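Local coordinates for hypoxanthine-guanine-xanthine phosphoribosyltransferase (Tritrichomonas foetus, PDB 1HGX), which salvages purine bases for the parasite by transferring phosphoribose from 5-phospho-alpha-D-ribose 1-diphosphate to hypoxanthine, guanine or xanthine, with magnesium as cofactor, at residues Ser125-Gly137 / Pro144-Tyr156. Residues are numbered along the deposited sequence; the frame is centred on the assembly and turned at random.
Sequences SLKVCTLCDKDIG and PIDYCGFVVENRY. With 5GP (guanosine-5'-monophosphate), chain C.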
# COMPACT_ATOMS: atom_id res chain seq x y z
N SER A 125 -5.85 12.98 -18.80
CA SER A 125 -5.02 11.99 -19.45
C SER A 125 -5.14 10.73 -18.64
O SER A 125 -5.45 10.77 -17.45
CB SER A 125 -3.55 12.45 -19.57
OG SER A 125 -2.96 12.69 -18.30
N LEU A 126 -4.89 9.59 -19.27
CA LEU A 126 -5.02 8.32 -18.61
C LEU A 126 -3.95 7.38 -19.18
O LEU A 126 -3.92 7.14 -20.38
CB LEU A 126 -6.43 7.78 -18.86
CG LEU A 126 -6.81 6.38 -18.37
CD1 LEU A 126 -6.55 6.24 -16.88
CD2 LEU A 126 -8.27 6.13 -18.69
N LYS A 127 -3.05 6.94 -18.31
CA LYS A 127 -1.96 6.04 -18.68
C LYS A 127 -1.88 4.86 -17.73
O LYS A 127 -2.41 4.88 -16.62
CB LYS A 127 -0.63 6.79 -18.69
CG LYS A 127 -0.52 7.82 -19.78
CD LYS A 127 0.85 8.45 -19.82
CE LYS A 127 0.92 9.45 -20.94
NZ LYS A 127 2.25 10.11 -21.05
N VAL A 128 -1.18 3.82 -18.18
CA VAL A 128 -1.04 2.59 -17.42
C VAL A 128 0.42 2.28 -17.13
O VAL A 128 1.27 2.40 -18.02
CB VAL A 128 -1.66 1.38 -18.19
CG1 VAL A 128 -1.38 0.05 -17.47
CG2 VAL A 128 -3.15 1.57 -18.33
N CYS A 129 0.68 1.89 -15.89
CA CYS A 129 2.00 1.49 -15.44
C CYS A 129 1.84 0.11 -14.79
O CYS A 129 1.16 -0.03 -13.78
CB CYS A 129 2.55 2.49 -14.41
SG CYS A 129 4.13 1.99 -13.69
N THR A 130 2.43 -0.91 -15.39
CA THR A 130 2.32 -2.25 -14.84
C THR A 130 3.70 -2.80 -14.45
O THR A 130 4.71 -2.50 -15.10
CB THR A 130 1.59 -3.21 -15.83
OG1 THR A 130 1.25 -4.43 -15.16
CG2 THR A 130 2.44 -3.51 -17.07
N LEU A 131 3.76 -3.53 -13.34
CA LEU A 131 5.02 -4.10 -12.90
C LEU A 131 5.43 -5.17 -13.92
O LEU A 131 6.57 -5.18 -14.38
CB LEU A 131 4.87 -4.73 -11.51
CG LEU A 131 6.08 -4.97 -10.59
CD1 LEU A 131 6.02 -6.39 -10.08
CD2 LEU A 131 7.42 -4.69 -11.24
N CYS A 132 4.48 -6.02 -14.30
CA CYS A 132 4.75 -7.08 -15.26
C CYS A 132 3.74 -7.19 -16.37
O CYS A 132 2.57 -6.83 -16.21
CB CYS A 132 4.80 -8.45 -14.57
SG CYS A 132 6.13 -8.72 -13.41
N ASP A 133 4.20 -7.68 -17.50
CA ASP A 133 3.34 -7.95 -18.64
C ASP A 133 3.63 -9.41 -18.98
O ASP A 133 4.77 -9.75 -19.32
CB ASP A 133 3.68 -7.06 -19.82
CG ASP A 133 2.77 -7.30 -21.01
OD1 ASP A 133 1.66 -7.84 -20.81
OD2 ASP A 133 3.15 -6.95 -22.13
N LYS A 134 2.64 -10.28 -18.82
CA LYS A 134 2.82 -11.70 -19.13
C LYS A 134 2.79 -11.90 -20.64
O LYS A 134 1.85 -11.50 -21.31
CB LYS A 134 1.73 -12.54 -18.45
CG LYS A 134 1.99 -14.03 -18.56
CD LYS A 134 0.95 -14.86 -17.83
CE LYS A 134 1.01 -14.65 -16.34
NZ LYS A 134 0.21 -15.67 -15.61
N ASP A 135 3.85 -12.47 -21.19
CA ASP A 135 3.92 -12.71 -22.62
C ASP A 135 3.14 -13.96 -23.00
O ASP A 135 3.64 -15.08 -22.86
CB ASP A 135 5.38 -12.84 -23.08
CG ASP A 135 5.52 -12.92 -24.59
OD1 ASP A 135 4.53 -12.69 -25.32
OD2 ASP A 135 6.65 -13.19 -25.04
N ILE A 136 1.91 -13.76 -23.46
CA ILE A 136 1.05 -14.86 -23.87
C ILE A 136 0.78 -14.76 -25.37
O ILE A 136 -0.09 -15.45 -25.90
CB ILE A 136 -0.29 -14.84 -23.10
CG1 ILE A 136 -1.08 -13.58 -23.45
CG2 ILE A 136 -0.03 -14.89 -21.61
CD1 ILE A 136 -2.52 -13.62 -22.99
N GLY A 137 1.57 -13.94 -26.06
CA GLY A 137 1.38 -13.76 -27.48
C GLY A 137 0.36 -12.66 -27.69
O GLY A 137 0.35 -11.68 -26.95
N PRO A 144 -3.15 -0.49 -24.11
CA PRO A 144 -1.93 0.31 -24.27
C PRO A 144 -1.21 0.39 -22.92
O PRO A 144 -1.80 0.77 -21.90
CB PRO A 144 -2.46 1.68 -24.70
CG PRO A 144 -3.78 1.76 -24.00
CD PRO A 144 -4.35 0.36 -24.17
N ILE A 145 0.04 -0.07 -22.92
CA ILE A 145 0.85 -0.07 -21.69
C ILE A 145 1.93 0.98 -21.86
O ILE A 145 2.83 0.82 -22.68
CB ILE A 145 1.50 -1.45 -21.48
CG1 ILE A 145 0.41 -2.52 -21.39
CG2 ILE A 145 2.39 -1.45 -20.23
CD1 ILE A 145 0.94 -3.94 -21.35
N ASP A 146 1.83 2.08 -21.12
CA ASP A 146 2.80 3.15 -21.24
C ASP A 146 4.09 2.92 -20.50
O ASP A 146 5.14 3.35 -20.95
CB ASP A 146 2.16 4.46 -20.82
CG ASP A 146 0.85 4.69 -21.50
OD1 ASP A 146 0.86 5.16 -22.65
OD2 ASP A 146 -0.19 4.32 -20.91
N TYR A 147 4.02 2.28 -19.33
CA TYR A 147 5.22 2.01 -18.54
C TYR A 147 5.10 0.57 -18.10
O TYR A 147 4.04 0.17 -17.64
CB TYR A 147 5.27 2.92 -17.32
CG TYR A 147 5.10 4.37 -17.63
CD1 TYR A 147 6.17 5.14 -18.10
CD2 TYR A 147 3.85 4.98 -17.51
CE1 TYR A 147 6.00 6.48 -18.44
CE2 TYR A 147 3.66 6.31 -17.85
CZ TYR A 147 4.73 7.06 -18.31
OH TYR A 147 4.54 8.37 -18.67
N CYS A 148 6.16 -0.19 -18.25
CA CYS A 148 6.15 -1.60 -17.88
C CYS A 148 7.49 -1.98 -17.27
O CYS A 148 8.54 -1.66 -17.82
CB CYS A 148 5.86 -2.48 -19.10
SG CYS A 148 5.90 -4.28 -18.80
N GLY A 149 7.44 -2.61 -16.10
CA GLY A 149 8.66 -3.04 -15.43
C GLY A 149 9.38 -4.17 -16.15
O GLY A 149 10.51 -4.00 -16.60
N PHE A 150 8.72 -5.32 -16.29
CA PHE A 150 9.31 -6.50 -16.90
C PHE A 150 8.31 -7.31 -17.73
O PHE A 150 7.11 -7.35 -17.42
CB PHE A 150 9.82 -7.47 -15.83
CG PHE A 150 10.65 -6.84 -14.74
CD1 PHE A 150 12.01 -6.64 -14.92
CD2 PHE A 150 10.07 -6.51 -13.53
CE1 PHE A 150 12.79 -6.11 -13.89
CE2 PHE A 150 10.84 -5.98 -12.50
CZ PHE A 150 12.20 -5.78 -12.68
N VAL A 151 8.81 -7.99 -18.75
CA VAL A 151 7.97 -8.87 -19.54
C VAL A 151 8.28 -10.24 -18.95
O VAL A 151 9.43 -10.65 -18.85
CB VAL A 151 8.31 -8.81 -21.02
CG1 VAL A 151 7.61 -9.95 -21.77
CG2 VAL A 151 7.87 -7.46 -21.58
N VAL A 152 7.23 -10.91 -18.52
CA VAL A 152 7.34 -12.19 -17.85
C VAL A 152 6.83 -13.34 -18.72
O VAL A 152 6.01 -13.14 -19.61
CB VAL A 152 6.57 -12.07 -16.50
CG1 VAL A 152 5.29 -12.85 -16.50
CG2 VAL A 152 7.48 -12.40 -15.34
N GLU A 153 7.34 -14.55 -18.50
CA GLU A 153 6.90 -15.68 -19.31
C GLU A 153 5.54 -16.18 -18.84
O GLU A 153 5.11 -15.89 -17.73
CB GLU A 153 7.92 -16.81 -19.28
CG GLU A 153 8.29 -17.26 -17.88
CD GLU A 153 9.46 -18.19 -17.89
OE1 GLU A 153 10.58 -17.72 -18.18
OE2 GLU A 153 9.26 -19.38 -17.61
N ASN A 154 4.90 -16.97 -19.70
CA ASN A 154 3.58 -17.50 -19.43
C ASN A 154 3.53 -18.59 -18.36
O ASN A 154 3.26 -19.76 -18.66
CB ASN A 154 2.96 -18.01 -20.74
CG ASN A 154 1.47 -18.25 -20.63
OD1 ASN A 154 0.84 -17.97 -19.61
ND2 ASN A 154 0.89 -18.78 -21.69
N ARG A 155 3.79 -18.20 -17.12
CA ARG A 155 3.75 -19.13 -15.98
C ARG A 155 3.07 -18.38 -14.83
O ARG A 155 2.83 -17.17 -14.94
CB ARG A 155 5.17 -19.54 -15.55
CG ARG A 155 6.02 -20.25 -16.61
CD ARG A 155 5.51 -21.65 -16.94
NE ARG A 155 5.41 -22.48 -15.74
CZ ARG A 155 6.43 -23.13 -15.18
NH1 ARG A 155 7.65 -23.06 -15.70
NH2 ARG A 155 6.23 -23.81 -14.06
N TYR A 156 2.75 -19.08 -13.75
CA TYR A 156 2.11 -18.43 -12.61
C TYR A 156 3.18 -17.74 -11.80
O TYR A 156 4.04 -18.39 -11.21
CB TYR A 156 1.35 -19.41 -11.72
CG TYR A 156 0.43 -18.69 -10.76
CD1 TYR A 156 -0.81 -18.21 -11.18
CD2 TYR A 156 0.82 -18.42 -9.44
CE1 TYR A 156 -1.62 -17.48 -10.33
CE2 TYR A 156 0.01 -17.69 -8.59
CZ TYR A 156 -1.21 -17.23 -9.04
OH TYR A 156 -2.03 -16.51 -8.21
P 5GP C . -6.16 -10.42 -17.12
O1P 5GP C . -5.14 -9.54 -17.73
O2P 5GP C . -7.46 -9.76 -16.97
O3P 5GP C . -6.20 -11.73 -17.79
O5' 5GP C . -5.58 -10.83 -15.73
C5' 5GP C . -4.84 -9.98 -14.86
C4' 5GP C . -5.30 -10.24 -13.49
O4' 5GP C . -4.99 -11.56 -13.02
C3' 5GP C . -4.67 -9.29 -12.51
O3' 5GP C . -5.59 -9.19 -11.44
C2' 5GP C . -3.50 -10.09 -12.09
O2' 5GP C . -3.06 -9.65 -10.81
C1' 5GP C . -3.96 -11.54 -12.03
N9 5GP C . -2.85 -12.46 -12.48
C8 5GP C . -2.48 -12.73 -13.79
N7 5GP C . -1.44 -13.51 -13.90
C5 5GP C . -1.05 -13.79 -12.59
C6 5GP C . 0.11 -14.49 -12.12
O6 5GP C . 0.91 -15.15 -12.78
N1 5GP C . 0.27 -14.39 -10.74
C2 5GP C . -0.58 -13.69 -9.90
N2 5GP C . -0.35 -13.78 -8.59
N3 5GP C . -1.70 -13.05 -10.33
C4 5GP C . -1.86 -13.11 -11.70
O HOH W 1 6.01 -17.11 -22.28
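K134 leaves the backbone with CG opposite its own N (chi1 -171°) and then bends at chi3 (-67°), which carries its chain over N154 and delivers NZ to the carbonyl of R155. NZ donates a hydrogen bond to R155 O (3.1 Å) from above the carbonyl plane, not along a lone pair, and the same ammonium donates to both N7 and O6 of the guanine, NZ to O6 being 3.0 Å. A long, flexible cation suits this place: it can read two acceptors on one purine edge while being steadied by a backbone oxygen. CD of K134 meanwhile passes 3.6 Å from N154 OD1. Beyond R155, the phenol of Y156 lays one face over the base, whose N1 sits 3.6 Å above the ring plane, offset toward the rim; the Y156 hydroxyl is hydrogen-bonded to D163 O.

The two segments, 125-137 and 144-156, run parallel as neighbouring strands in the core sheet of the type I phosphoribosyltransferase fold, and both turn a corner, at L131 and at G149. Pairing survives the turn: G149 N donates to T130 O before it, and F150 N to L131 O through it. G149, with no side chain, brings its CA 3.2 Å from L131 O at the corner, a closeness that suits glycine. Alongside, L131 CD2 packs 3.9 Å from F150 CE2, the two side chains pointing the same way, and F150 also stacks on Y15. On the other sheet face, the compact, weakly polar thiol of C148 suits its place, its SG 3.7 Å from D133 CB, while the D133 carboxylate pairs with K139.

At the far end D146 reaches across K127 at about a right angle, and its OD2 accepts V128 N (2.9 Å, 167°) with the anti lone pair, a short acid standing in for a backbone carbonyl.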